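Long-range contacts in AvrA (Salmonella typhimurium, PDB 6BE0), which probably transfers acetyl groups from acetyl-CoA to serine and threonine residues of target proteins, as a YopJ-family bacterial effector that binds inositol hexakisphosphate: residues H95-S100 with F114-G119; H239-Q244 with I286-K291; Q244-Y249 with E266-R271. All blocks are in the same frame, centred on the assembly; numbering follows the deposited sequence.

Contact 1. Residues H95-S100 with F114-G119; sequences HELVSS and FLVNMG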
loop_
_atom_site.group_PDB
_atom_site.type_symbol
_atom_site.label_atom_id
_atom_site.label_comp_id
_atom_site.label_asym_id
_atom_site.label_seq_id
_atom_site.Cartn_x
_atom_site.Cartn_y
_atom_site.Cartn_z
ATOM N N HIS A 95 8.147 -14.114 -8.147
ATOM C CA HIS A 95 7.770 -15.229 -9.004
ATOM C C HIS A 95 6.343 -15.676 -8.701
ATOM O O HIS A 95 5.557 -15.956 -9.608
ATOM C CB HIS A 95 8.735 -16.401 -8.825
ATOM C CG HIS A 95 8.380 -17.595 -9.654
ATOM N ND1 HIS A 95 7.760 -18.707 -9.126
ATOM C CD2 HIS A 95 8.540 -17.843 -10.974
ATOM C CE1 HIS A 95 7.563 -19.594 -10.086
ATOM N NE2 HIS A 95 8.028 -19.094 -11.217
ATOM N N GLU A 96 6.016 -15.743 -7.416
ATOM C CA GLU A 96 4.687 -16.147 -6.989
ATOM C C GLU A 96 3.663 -15.080 -7.369
ATOM O O GLU A 96 2.490 -15.384 -7.584
ATOM C CB GLU A 96 4.666 -16.404 -5.481
ATOM C CG GLU A 96 3.344 -16.944 -4.952
ATOM C CD GLU A 96 3.380 -17.222 -3.460
ATOM O OE1 GLU A 96 4.487 -17.429 -2.918
ATOM O OE2 GLU A 96 2.303 -17.233 -2.829
ATOM N N LEU A 97 4.111 -13.830 -7.454
ATOM C CA LEU A 97 3.247 -12.737 -7.888
ATOM C C LEU A 97 2.869 -12.890 -9.355
ATOM O O LEU A 97 1.687 -12.904 -9.697
ATOM C CB LEU A 97 3.930 -11.383 -7.674
ATOM C CG LEU A 97 3.187 -10.161 -8.228
ATOM C CD1 LEU A 97 2.010 -9.793 -7.336
ATOM C CD2 LEU A 97 4.127 -8.979 -8.409
ATOM N N VAL A 98 3.876 -12.989 -10.220
ATOM C CA VAL A 98 3.637 -12.975 -11.660
ATOM C C VAL A 98 2.896 -14.230 -12.112
ATOM O O VAL A 98 2.093 -14.178 -13.042
ATOM C CB VAL A 98 4.956 -12.840 -12.459
ATOM C CG1 VAL A 98 5.603 -11.491 -12.188
ATOM C CG2 VAL A 98 5.917 -13.983 -12.140
ATOM N N SER A 99 3.160 -15.352 -11.450
ATOM C CA SER A 99 2.453 -16.589 -11.755
ATOM C C SER A 99 1.016 -16.515 -11.239
ATOM O O SER A 99 0.118 -17.136 -11.802
ATOM C CB SER A 99 3.178 -17.795 -11.154
ATOM O OG SER A 99 3.161 -17.753 -9.741
ATOM N N SER A 100 0.805 -15.748 -10.171
ATOM C CA SER A 100 -0.541 -15.515 -9.652
ATOM C C SER A 100 -1.290 -14.528 -10.539
ATOM O O SER A 100 -2.505 -14.626 -10.699
ATOM C CB SER A 100 -0.498 -14.990 -8.217
ATOM O OG SER A 100 -0.093 -15.999 -7.311
ATOM N N PHE A 114 -2.675 -7.697 -4.874
ATOM C CA PHE A 114 -1.659 -8.602 -4.358
ATOM C C PHE A 114 -0.753 -7.906 -3.362
ATOM O O PHE A 114 -0.179 -6.868 -3.675
ATOM C CB PHE A 114 -0.813 -9.160 -5.501
ATOM C CG PHE A 114 -1.607 -9.876 -6.553
ATOM C CD1 PHE A 114 -2.090 -9.195 -7.658
ATOM C CD2 PHE A 114 -1.863 -11.232 -6.444
ATOM C CE1 PHE A 114 -2.818 -9.852 -8.631
ATOM C CE2 PHE A 114 -2.591 -11.895 -7.412
ATOM C CZ PHE A 114 -3.069 -11.203 -8.508
ATOM N N LEU A 115 -0.631 -8.474 -2.166
ATOM C CA LEU A 115 0.449 -8.108 -1.259
ATOM C C LEU A 115 1.624 -9.021 -1.555
ATOM O O LEU A 115 1.527 -10.239 -1.392
ATOM C CB LEU A 115 0.034 -8.230 0.208
ATOM C CG LEU A 115 -1.067 -7.300 0.717
ATOM C CD1 LEU A 115 -1.132 -7.383 2.232
ATOM C CD2 LEU A 115 -0.851 -5.864 0.268
ATOM N N VAL A 116 2.729 -8.430 -1.996
ATOM C CA VAL A 116 3.893 -9.198 -2.420
ATOM C C VAL A 116 5.126 -8.843 -1.599
ATOM O O VAL A 116 5.509 -7.679 -1.501
ATOM C CB VAL A 116 4.192 -8.981 -3.925
ATOM C CG1 VAL A 116 4.278 -7.491 -4.265
ATOM C CG2 VAL A 116 5.466 -9.720 -4.340
ATOM N N ASN A 117 5.736 -9.862 -1.001
ATOM C CA ASN A 117 7.043 -9.707 -0.381
ATOM C C ASN A 117 8.118 -9.818 -1.451
ATOM O O ASN A 117 8.406 -10.908 -1.944
ATOM C CB ASN A 117 7.268 -10.753 0.710
ATOM C CG ASN A 117 8.576 -10.543 1.453
ATOM O OD1 ASN A 117 9.233 -9.513 1.297
ATOM N ND2 ASN A 117 8.956 -11.517 2.271
ATOM N N MET A 118 8.705 -8.682 -1.811
ATOM C CA MET A 118 9.646 -8.627 -2.921
ATOM C C MET A 118 11.042 -9.039 -2.478
ATOM O O MET A 118 11.856 -9.474 -3.290
ATOM C CB MET A 118 9.677 -7.220 -3.520
ATOM C CG MET A 118 8.308 -6.556 -3.614
ATOM S SD MET A 118 8.067 -5.636 -5.141
ATOM C CE MET A 118 7.434 -6.931 -6.188
ATOM N N GLY A 119 11.315 -8.906 -1.186
ATOM C CA GLY A 119 12.618 -9.242 -0.644
ATOM C C GLY A 119 12.847 -10.738 -0.547
ATOM O O GLY A 119 11.897 -11.520 -0.510
#
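Leu-97 and Phe-114 meet inside a beta-alpha-beta unit in which strand 88-91 leads through helix 94-106 to the parallel strand 111-117. The axes of helix 95-100 and strand 114-117 approach to 8.8 Å with N-to-C directions 152° apart, the near-antiparallel course of a crossover helix on its sheet.

No hydrogen bond joins the two segments, and apolar packing makes the contact. Leu-97 sets CG anti to its backbone N (chi1 174°), and its two methyls diverge from there. CD1 lies 3.4 Å from Phe-114 CB and approaches the ring obliquely, whereas CD2 lies 4.5 Å from Met-118 CE. Closer to the backbone, Leu-97 CB stands 4.0 Å from Val-116 CG2. Ser-100 adds its CB, 3.8 Å from Phe-114 CE2. Val-128 of strand 125-133 also touches Leu-97, and Ile-101 touches the Phe-114 side chain.

Polar groups of each segment bond away from the other. At the end of the strand, Asn-117 OD1 accepts from Gly-119 N at 3.3 Å, an Asx turn, and also from His-124 N. On the helix, Ser-100 OG turns back to its own chain and meets Glu-96 O at 2.7 Å, with a C=O...OG angle of 164°.

Contact 2. Residues H239-Q244 with I286-K291; sequences HTQGAQ and ISAHKK. With COA (coenzyme A), chain C; IHP (inositol hexakisphosphate), chain B.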
loop_
_atom_site.group_PDB
_atom_site.type_symbol
_atom_site.label_atom_id
_atom_site.label_comp_id
_atom_site.label_asym_id
_atom_site.label_seq_id
_atom_site.Cartn_x
_atom_site.Cartn_y
_atom_site.Cartn_z
ATOM N N HIS A 239 -2.368 8.150 5.762
ATOM C CA HIS A 239 -1.272 7.735 6.638
ATOM C C HIS A 239 0.058 8.375 6.254
ATOM O O HIS A 239 1.110 7.937 6.719
ATOM C CB HIS A 239 -1.123 6.211 6.618
ATOM C CG HIS A 239 -2.336 5.479 7.100
ATOM N ND1 HIS A 239 -2.736 5.488 8.419
ATOM C CD2 HIS A 239 -3.237 4.712 6.439
ATOM C CE1 HIS A 239 -3.829 4.762 8.551
ATOM N NE2 HIS A 239 -4.155 4.279 7.365
ATOM N N THR A 240 0.013 9.403 5.408
ATOM C CA THR A 240 1.228 10.088 4.973
ATOM C C THR A 240 2.060 10.531 6.168
ATOM O O THR A 240 1.561 11.194 7.077
ATOM C CB THR A 240 0.914 11.322 4.106
ATOM O OG1 THR A 240 0.092 10.936 3.000
ATOM C CG2 THR A 240 2.199 11.952 3.577
ATOM N N GLN A 241 3.333 10.151 6.154
ATOM C CA GLN A 241 4.247 10.454 7.246
ATOM C C GLN A 241 5.129 11.645 6.890
ATOM O O GLN A 241 6.324 11.496 6.650
ATOM C CB GLN A 241 5.096 9.224 7.574
ATOM C CG GLN A 241 4.287 8.087 8.183
ATOM C CD GLN A 241 5.055 6.784 8.267
ATOM O OE1 GLN A 241 5.912 6.496 7.433
ATOM N NE2 GLN A 241 4.746 5.982 9.280
ATOM N N GLY A 242 4.527 12.828 6.857
ATOM C CA GLY A 242 5.245 14.040 6.509
ATOM C C GLY A 242 4.302 15.169 6.137
ATOM O O GLY A 242 3.544 15.064 5.173
ATOM N N ALA A 243 4.348 16.250 6.909
ATOM C CA ALA A 243 3.499 17.409 6.660
ATOM C C ALA A 243 3.824 18.042 5.310
ATOM O O ALA A 243 2.926 18.463 4.579
ATOM C CB ALA A 243 3.658 18.429 7.776
ATOM N N GLN A 244 5.111 18.106 4.987
ATOM C CA GLN A 244 5.554 18.652 3.710
ATOM C C GLN A 244 5.003 17.822 2.558
ATOM O O GLN A 244 4.582 18.363 1.538
ATOM C CB GLN A 244 7.082 18.698 3.644
ATOM C CG GLN A 244 7.638 19.257 2.338
ATOM C CD GLN A 244 7.219 20.695 2.091
ATOM O OE1 GLN A 244 7.162 21.506 3.016
ATOM N NE2 GLN A 244 6.918 21.016 0.838
ATOM N N ILE A 286 2.339 8.711 13.941
ATOM C CA ILE A 286 2.229 7.317 14.356
ATOM C C ILE A 286 0.937 6.716 13.814
ATOM O O ILE A 286 0.387 5.782 14.395
ATOM C CB ILE A 286 2.260 7.173 15.893
ATOM C CG1 ILE A 286 1.092 7.933 16.536
ATOM C CG2 ILE A 286 3.589 7.675 16.441
ATOM C CD1 ILE A 286 0.874 7.592 17.994
ATOM N N SER A 287 0.455 7.260 12.700
ATOM C CA SER A 287 -0.816 6.828 12.128
ATOM C C SER A 287 -0.749 5.364 11.702
ATOM O O SER A 287 -1.607 4.560 12.070
ATOM C CB SER A 287 -1.197 7.705 10.933
ATOM O OG SER A 287 -2.545 7.488 10.556
ATOM N N ALA A 288 0.277 5.025 10.929
ATOM C CA ALA A 288 0.464 3.657 10.460
ATOM C C ALA A 288 0.665 2.697 11.627
ATOM O O ALA A 288 0.160 1.574 11.607
ATOM C CB ALA A 288 1.647 3.581 9.506
ATOM N N HIS A 289 1.398 3.137 12.645
ATOM C CA HIS A 289 1.632 2.308 13.822
ATOM C C HIS A 289 0.329 2.054 14.573
ATOM O O HIS A 289 0.117 0.970 15.117
ATOM C CB HIS A 289 2.659 2.962 14.748
ATOM C CG HIS A 289 4.063 2.896 14.232
ATOM N ND1 HIS A 289 4.532 3.729 13.240
ATOM C CD2 HIS A 289 5.097 2.089 14.566
ATOM C CE1 HIS A 289 5.798 3.441 12.989
ATOM N NE2 HIS A 289 6.164 2.449 13.779
ATOM N N LYS A 290 -0.545 3.055 14.597
ATOM C CA LYS A 290 -1.860 2.899 15.206
ATOM C C LYS A 290 -2.734 1.987 14.353
ATOM O O LYS A 290 -3.556 1.238 14.881
ATOM C CB LYS A 290 -2.538 4.258 15.400
ATOM C CG LYS A 290 -1.931 5.092 16.525
ATOM C CD LYS A 290 -2.452 6.524 16.534
ATOM C CE LYS A 290 -3.911 6.600 16.960
ATOM N NZ LYS A 290 -4.404 8.008 16.999
ATOM N N LYS A 291 -2.554 2.040 13.035
ATOM C CA LYS A 291 -3.338 1.199 12.134
ATOM C C LYS A 291 -2.997 -0.275 12.333
ATOM O O LYS A 291 -3.875 -1.134 12.256
ATOM C CB LYS A 291 -3.109 1.594 10.672
ATOM C CG LYS A 291 -4.026 0.868 9.683
ATOM C CD LYS A 291 -5.497 1.194 9.929
ATOM C CE LYS A 291 -6.419 0.462 8.965
ATOM N NZ LYS A 291 -6.230 0.896 7.556
HETATM N N1A COA C . 8.270 8.462 11.225
HETATM C C2A COA C . 7.482 9.495 10.800
HETATM N N3A COA C . 7.985 10.436 9.947
HETATM C C4A COA C . 9.281 10.355 9.510
HETATM C C5A COA C . 10.065 9.337 9.925
HETATM C C6A COA C . 9.544 8.384 10.793
HETATM N N6A COA C . 9.795 7.189 11.534
HETATM N N7A COA C . 11.293 9.483 9.352
HETATM C C8A COA C . 11.262 10.600 8.579
HETATM N N9A COA C . 10.027 11.143 8.674
HETATM C C1B COA C . 9.532 12.317 8.035
HETATM C C2B COA C . 9.406 13.304 8.895
HETATM O O2B COA C . 8.033 13.394 9.363
HETATM C C3B COA C . 9.818 14.640 8.074
HETATM O O3B COA C . 8.754 15.055 7.217
HETATM P P3B COA C . 8.063 16.492 7.461
HETATM O O7A COA C . 7.236 16.450 8.725
HETATM O O8A COA C . 9.127 17.554 7.588
HETATM O O9A COA C . 7.167 16.827 6.288
HETATM C C4B COA C . 10.890 14.265 7.336
HETATM O O4B COA C . 10.592 12.820 6.958
HETATM C C5B COA C . 12.163 14.352 8.166
HETATM O O5B COA C . 13.240 13.739 7.466
HETATM P P1A COA C . 14.420 14.652 6.886
HETATM O O1A COA C . 13.903 16.051 6.587
HETATM O O2A COA C . 15.542 14.724 7.908
HETATM O O3A COA C . 14.975 14.002 5.552
HETATM C C1 IHP B . -12.435 2.811 7.230
HETATM C C2 IHP B . -10.943 2.504 7.208
HETATM C C3 IHP B . -10.162 3.512 8.035
HETATM C C4 IHP B . -10.716 3.598 9.442
HETATM C C5 IHP B . -12.146 4.100 9.369
HETATM C C6 IHP B . -13.015 3.107 8.611
HETATM O O11 IHP B . -13.120 1.723 6.634
HETATM P P1 IHP B . -13.639 1.894 5.135
HETATM O O21 IHP B . -13.429 0.599 4.381
HETATM O O31 IHP B . -12.878 2.992 4.423
HETATM O O41 IHP B . -15.107 2.228 5.157
HETATM O O12 IHP B . -10.704 1.160 7.682
HETATM P P2 IHP B . -10.079 0.077 6.711
HETATM O O22 IHP B . -10.861 0.002 5.421
HETATM O O32 IHP B . -8.647 0.422 6.377
HETATM O O42 IHP B . -10.117 -1.278 7.381
HETATM O O13 IHP B . -8.779 3.157 8.053
HETATM P P3 IHP B . -7.731 4.073 7.279
HETATM O O23 IHP B . -6.686 3.205 6.620
HETATM O O33 IHP B . -8.413 4.905 6.219
HETATM O O43 IHP B . -7.046 4.990 8.258
HETATM O O14 IHP B . -9.876 4.421 10.273
HETATM P P4 IHP B . -9.751 6.023 10.139
HETATM O O24 IHP B . -8.293 6.416 10.210
HETATM O O34 IHP B . -10.327 6.530 8.836
HETATM O O44 IHP B . -10.459 6.684 11.289
HETATM O O15 IHP B . -12.692 4.335 10.668
HETATM P P5 IHP B . -13.765 5.487 10.847
HETATM O O25 IHP B . -14.324 5.890 9.499
HETATM O O35 IHP B . -14.883 4.986 11.725
HETATM O O45 IHP B . -13.140 6.699 11.492
HETATM O O16 IHP B . -13.171 1.907 9.366
HETATM P P6 IHP B . -14.606 1.329 9.591
HETATM O O26 IHP B . -14.559 0.249 10.640
HETATM O O36 IHP B . -15.537 2.423 10.047
HETATM O O46 IHP B . -15.135 0.730 8.311
HETATM O O HOH W 1 3.355 5.729 11.706
#
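Phosphate oxygen O23 of inositol hexakisphosphate is held from both segments, by His-239 and by Lys-291. His-239 NE2 donates to O23 at 2.8 Å, with an N-H...O angle of 159° and the oxygen at the ring edge, in plane. Lys-291 NZ reaches the same O23 at 2.5 Å and a second phosphate at O32, 2.7 Å away. Lys-291 CB comes obliquely to His-239 CE1; beyond it the chain bends at chi2 and again at chi4, the latter placing NZ between the two phosphates.

The rotation of the imidazole is fixed from its other nitrogen: His-239 ND1 and Ser-287 OG share a hydrogen bond of 2.9 Å. Ser-287 opens helix 287-300, with Ile-286 at the N-cap; in the other segment Gly-242 is the N-cap of helix 243-252. That second helix start binds the 3'-phosphate of coenzyme A, Gln-244 N donating to O9A at 2.7 Å and Ala-243 N weakly to O7A.

Gln-241 lines the coenzyme A pocket and brings its amide to helix 287-300. Its OE1 accepts from the backbone N of Arg-181 and of Ser-182, while NE2 donates at 2.8 Å to a water that His-289 ND1 meets, also at 2.8 Å and in the imidazole plane. Gln-241 NE2 also lies 3.9 Å from Ala-288 CB.

Contact 3. Residues Q244-Y249 with E266-R271; sequences QRLNEY and ETLYER. With IHP (inositol hexakisphosphate), chain B; COA (coenzyme A), chain C.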
loop_
_atom_site.group_PDB
_atom_site.type_symbol
_atom_site.label_atom_id
_atom_site.label_comp_id
_atom_site.label_asym_id
_atom_site.label_seq_id
_atom_site.Cartn_x
_atom_site.Cartn_y
_atom_site.Cartn_z
ATOM N N GLN A 244 5.111 18.106 4.987
ATOM C CA GLN A 244 5.554 18.652 3.710
ATOM C C GLN A 244 5.003 17.822 2.558
ATOM O O GLN A 244 4.582 18.363 1.538
ATOM C CB GLN A 244 7.082 18.698 3.644
ATOM C CG GLN A 244 7.638 19.257 2.338
ATOM C CD GLN A 244 7.219 20.695 2.091
ATOM O OE1 GLN A 244 7.162 21.506 3.016
ATOM N NE2 GLN A 244 6.918 21.016 0.838
ATOM N N ARG A 245 5.010 16.504 2.730
ATOM C CA ARG A 245 4.524 15.594 1.699
ATOM C C ARG A 245 3.038 15.810 1.427
ATOM O O ARG A 245 2.588 15.725 0.283
ATOM C CB ARG A 245 4.777 14.143 2.109
ATOM C CG ARG A 245 4.333 13.104 1.089
ATOM C CD ARG A 245 5.106 13.196 -0.218
ATOM N NE ARG A 245 4.543 12.309 -1.235
ATOM C CZ ARG A 245 3.546 12.637 -2.052
ATOM N NH1 ARG A 245 2.991 13.841 -1.991
ATOM N NH2 ARG A 245 3.103 11.759 -2.940
ATOM N N LEU A 246 2.279 16.084 2.484
ATOM C CA LEU A 246 0.859 16.377 2.342
ATOM C C LEU A 246 0.655 17.716 1.640
ATOM O O LEU A 246 -0.255 17.861 0.825
ATOM C CB LEU A 246 0.167 16.390 3.706
ATOM C CG LEU A 246 -0.110 15.035 4.362
ATOM C CD1 LEU A 246 -0.705 15.239 5.747
ATOM C CD2 LEU A 246 -1.039 14.183 3.510
ATOM N N ASN A 247 1.502 18.691 1.960
ATOM C CA ASN A 247 1.437 19.996 1.311
ATOM C C ASN A 247 1.684 19.880 -0.188
ATOM O O ASN A 247 1.174 20.675 -0.974
ATOM C CB ASN A 247 2.454 20.963 1.919
ATOM C CG ASN A 247 2.194 21.245 3.385
ATOM O OD1 ASN A 247 1.099 21.003 3.893
ATOM N ND2 ASN A 247 3.203 21.767 4.072
ATOM N N GLU A 248 2.477 18.890 -0.580
ATOM C CA GLU A 248 2.771 18.667 -1.988
ATOM C C GLU A 248 1.577 18.045 -2.700
ATOM O O GLU A 248 1.356 18.290 -3.886
ATOM C CB GLU A 248 4.004 17.774 -2.141
ATOM C CG GLU A 248 5.299 18.438 -1.698
ATOM C CD GLU A 248 6.455 17.462 -1.603
ATOM O OE1 GLU A 248 6.320 16.326 -2.110
ATOM O OE2 GLU A 248 7.497 17.835 -1.018
ATOM N N TYR A 249 0.804 17.244 -1.974
ATOM C CA TYR A 249 -0.362 16.593 -2.556
ATOM C C TYR A 249 -1.513 17.576 -2.757
ATOM O O TYR A 249 -2.164 17.569 -3.802
ATOM C CB TYR A 249 -0.829 15.426 -1.685
ATOM C CG TYR A 249 -2.086 14.769 -2.215
ATOM C CD1 TYR A 249 -2.047 13.970 -3.349
ATOM C CD2 TYR A 249 -3.311 14.959 -1.591
ATOM C CE1 TYR A 249 -3.189 13.378 -3.844
ATOM C CE2 TYR A 249 -4.459 14.369 -2.079
ATOM C CZ TYR A 249 -4.392 13.578 -3.205
ATOM O OH TYR A 249 -5.532 12.986 -3.695
ATOM N N GLU A 266 -13.283 14.539 10.099
ATOM C CA GLU A 266 -12.049 15.315 10.161
ATOM C C GLU A 266 -11.369 15.312 8.799
ATOM O O GLU A 266 -11.370 14.306 8.092
ATOM C CB GLU A 266 -11.106 14.768 11.238
ATOM C CG GLU A 266 -10.892 13.264 11.202
ATOM C CD GLU A 266 -10.003 12.775 12.336
ATOM O OE1 GLU A 266 -9.498 11.637 12.253
ATOM O OE2 GLU A 266 -9.815 13.529 13.314
ATOM N N THR A 267 -10.799 16.455 8.435
ATOM C CA THR A 267 -10.160 16.608 7.138
ATOM C C THR A 267 -8.843 15.846 7.090
ATOM O O THR A 267 -8.398 15.293 8.098
ATOM C CB THR A 267 -9.897 18.090 6.815
ATOM O OG1 THR A 267 -8.919 18.615 7.721
ATOM C CG2 THR A 267 -11.181 18.900 6.929
ATOM N N LEU A 268 -8.229 15.815 5.912
ATOM C CA LEU A 268 -6.931 15.178 5.732
ATOM C C LEU A 268 -5.904 15.768 6.694
ATOM O O LEU A 268 -5.138 15.040 7.324
ATOM C CB LEU A 268 -6.457 15.341 4.285
ATOM C CG LEU A 268 -5.108 14.719 3.924
ATOM C CD1 LEU A 268 -5.178 13.200 3.992
ATOM C CD2 LEU A 268 -4.673 15.182 2.543
ATOM N N TYR A 269 -5.899 17.093 6.803
ATOM C CA TYR A 269 -4.979 17.787 7.696
ATOM C C TYR A 269 -5.338 17.568 9.162
ATOM O O TYR A 269 -4.464 17.323 9.991
ATOM C CB TYR A 269 -4.970 19.289 7.396
ATOM C CG TYR A 269 -4.075 19.723 6.253
ATOM C CD1 TYR A 269 -2.933 19.006 5.914
ATOM C CD2 TYR A 269 -4.367 20.866 5.523
ATOM C CE1 TYR A 269 -2.119 19.409 4.879
ATOM C CE2 TYR A 269 -3.557 21.276 4.486
ATOM C CZ TYR A 269 -2.434 20.545 4.170
ATOM O OH TYR A 269 -1.623 20.951 3.140
ATOM N N GLU A 270 -6.625 17.671 9.478
ATOM C CA GLU A 270 -7.083 17.497 10.851
ATOM C C GLU A 270 -6.753 16.098 11.355
ATOM O O GLU A 270 -6.400 15.918 12.521
ATOM C CB GLU A 270 -8.588 17.757 10.955
ATOM C CG GLU A 270 -8.966 19.231 10.914
ATOM C CD GLU A 270 -10.449 19.462 11.133
ATOM O OE1 GLU A 270 -11.239 18.522 10.906
ATOM O OE2 GLU A 270 -10.823 20.584 11.538
ATOM N N ARG A 271 -6.860 15.109 10.473
ATOM C CA ARG A 271 -6.542 13.736 10.840
ATOM C C ARG A 271 -5.040 13.548 11.042
ATOM O O ARG A 271 -4.617 12.835 11.952
ATOM C CB ARG A 271 -7.040 12.753 9.780
ATOM C CG ARG A 271 -6.353 11.406 9.885
ATOM C CD ARG A 271 -7.060 10.293 9.140
ATOM N NE ARG A 271 -6.209 9.107 9.103
ATOM C CZ ARG A 271 -5.924 8.355 10.161
ATOM N NH1 ARG A 271 -6.429 8.647 11.353
ATOM N NH2 ARG A 271 -5.131 7.304 10.030
HETATM C C1 IHP B . -12.435 2.811 7.230
HETATM C C2 IHP B . -10.943 2.504 7.208
HETATM C C3 IHP B . -10.162 3.512 8.035
HETATM C C4 IHP B . -10.716 3.598 9.442
HETATM C C5 IHP B . -12.146 4.100 9.369
HETATM C C6 IHP B . -13.015 3.107 8.611
HETATM O O11 IHP B . -13.120 1.723 6.634
HETATM P P1 IHP B . -13.639 1.894 5.135
HETATM O O21 IHP B . -13.429 0.599 4.381
HETATM O O31 IHP B . -12.878 2.992 4.423
HETATM O O41 IHP B . -15.107 2.228 5.157
HETATM O O12 IHP B . -10.704 1.160 7.682
HETATM P P2 IHP B . -10.079 0.077 6.711
HETATM O O22 IHP B . -10.861 0.002 5.421
HETATM O O32 IHP B . -8.647 0.422 6.377
HETATM O O42 IHP B . -10.117 -1.278 7.381
HETATM O O13 IHP B . -8.779 3.157 8.053
HETATM P P3 IHP B . -7.731 4.073 7.279
HETATM O O23 IHP B . -6.686 3.205 6.620
HETATM O O33 IHP B . -8.413 4.905 6.219
HETATM O O43 IHP B . -7.046 4.990 8.258
HETATM O O14 IHP B . -9.876 4.421 10.273
HETATM P P4 IHP B . -9.751 6.023 10.139
HETATM O O24 IHP B . -8.293 6.416 10.210
HETATM O O34 IHP B . -10.327 6.530 8.836
HETATM O O44 IHP B . -10.459 6.684 11.289
HETATM O O15 IHP B . -12.692 4.335 10.668
HETATM P P5 IHP B . -13.765 5.487 10.847
HETATM O O25 IHP B . -14.324 5.890 9.499
HETATM O O35 IHP B . -14.883 4.986 11.725
HETATM O O45 IHP B . -13.140 6.699 11.492
HETATM O O16 IHP B . -13.171 1.907 9.366
HETATM P P6 IHP B . -14.606 1.329 9.591
HETATM O O26 IHP B . -14.559 0.249 10.640
HETATM O O36 IHP B . -15.537 2.423 10.047
HETATM O O46 IHP B . -15.135 0.730 8.311
HETATM N N1A COA C . 8.270 8.462 11.225
HETATM C C2A COA C . 7.482 9.495 10.800
HETATM N N3A COA C . 7.985 10.436 9.947
HETATM C C4A COA C . 9.281 10.355 9.510
HETATM C C5A COA C . 10.065 9.337 9.925
HETATM C C6A COA C . 9.544 8.384 10.793
HETATM N N6A COA C . 9.795 7.189 11.534
HETATM N N7A COA C . 11.293 9.483 9.352
HETATM C C8A COA C . 11.262 10.600 8.579
HETATM N N9A COA C . 10.027 11.143 8.674
HETATM C C1B COA C . 9.532 12.317 8.035
HETATM C C2B COA C . 9.406 13.304 8.895
HETATM O O2B COA C . 8.033 13.394 9.363
HETATM C C3B COA C . 9.818 14.640 8.074
HETATM O O3B COA C . 8.754 15.055 7.217
HETATM P P3B COA C . 8.063 16.492 7.461
HETATM O O7A COA C . 7.236 16.450 8.725
HETATM O O8A COA C . 9.127 17.554 7.588
HETATM O O9A COA C . 7.167 16.827 6.288
HETATM C C4B COA C . 10.890 14.265 7.336
HETATM O O4B COA C . 10.592 12.820 6.958
HETATM C C5B COA C . 12.163 14.352 8.166
HETATM O O5B COA C . 13.240 13.739 7.466
HETATM P P1A COA C . 14.420 14.652 6.886
HETATM O O1A COA C . 13.903 16.051 6.587
HETATM O O2A COA C . 15.542 14.724 7.908
HETATM O O3A COA C . 14.975 14.002 5.552
#
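Helix 243-252 packs against the first turn of helix 268-273 through Leu-246, which touches both Leu-268 and Tyr-269. The backbones stay well apart, the nearest CA atoms, those of Leu-246 and Tyr-269, being 8.0 Å from each other, and side chains bridge the interval. Leu-246 CD2 meets Leu-268 CD2 at 3.9 Å as the two chains pass at a slant. At the edge of the Tyr-269 ring, near its plane, Leu-246 CB approaches CE1 to 4.0 Å. Tyr-249 CD2 adds a looser contact with Leu-268 CD2 at 4.4 Å; its ring stacks on Tyr-237 and its OH is hydrogen-bonded to Leu-232 O.

A capping box starts the second helix: Glu-270 N donates to Thr-267 OG1 at 3.0 Å (N-H...O 163°), and Thr-267 N returns the bond to Glu-270 OE1.

The polar link across the helices is weak. Tyr-269 OH donates to Asn-247 OD1 at 2.8 Å, the side chains crossing at about a right angle with amide and ring planes 79° apart. Arg-271, extended from CG to NE, turns to the inositol hexakisphosphate pocket instead, where phosphate oxygen O24 sits over the centre of one guanidinium face, 3.1 Å from CZ.

In the fold
All three contacts are largely buried, but their chemistry follows their place. Contact 1 packs a crossover helix on the central mixed sheet, with no hydrogen bond between its segments and no ligand nearby; its centre lies about 26 Å from that of contact 2 and about 31 Å from that of contact 3, across the chain's centre. Contacts 2 and 3 are neighbours, with centres about 10 Å apart. They share Gln-244 and helix 243-252, and contact 3 is nested within the loop that contact 2 closes. Both touch coenzyme A and inositol hexakisphosphate, yet contact 2 is mainly polar, whereas contact 3 is mostly apolar helix packing with a partly exposed Asn-Tyr pair.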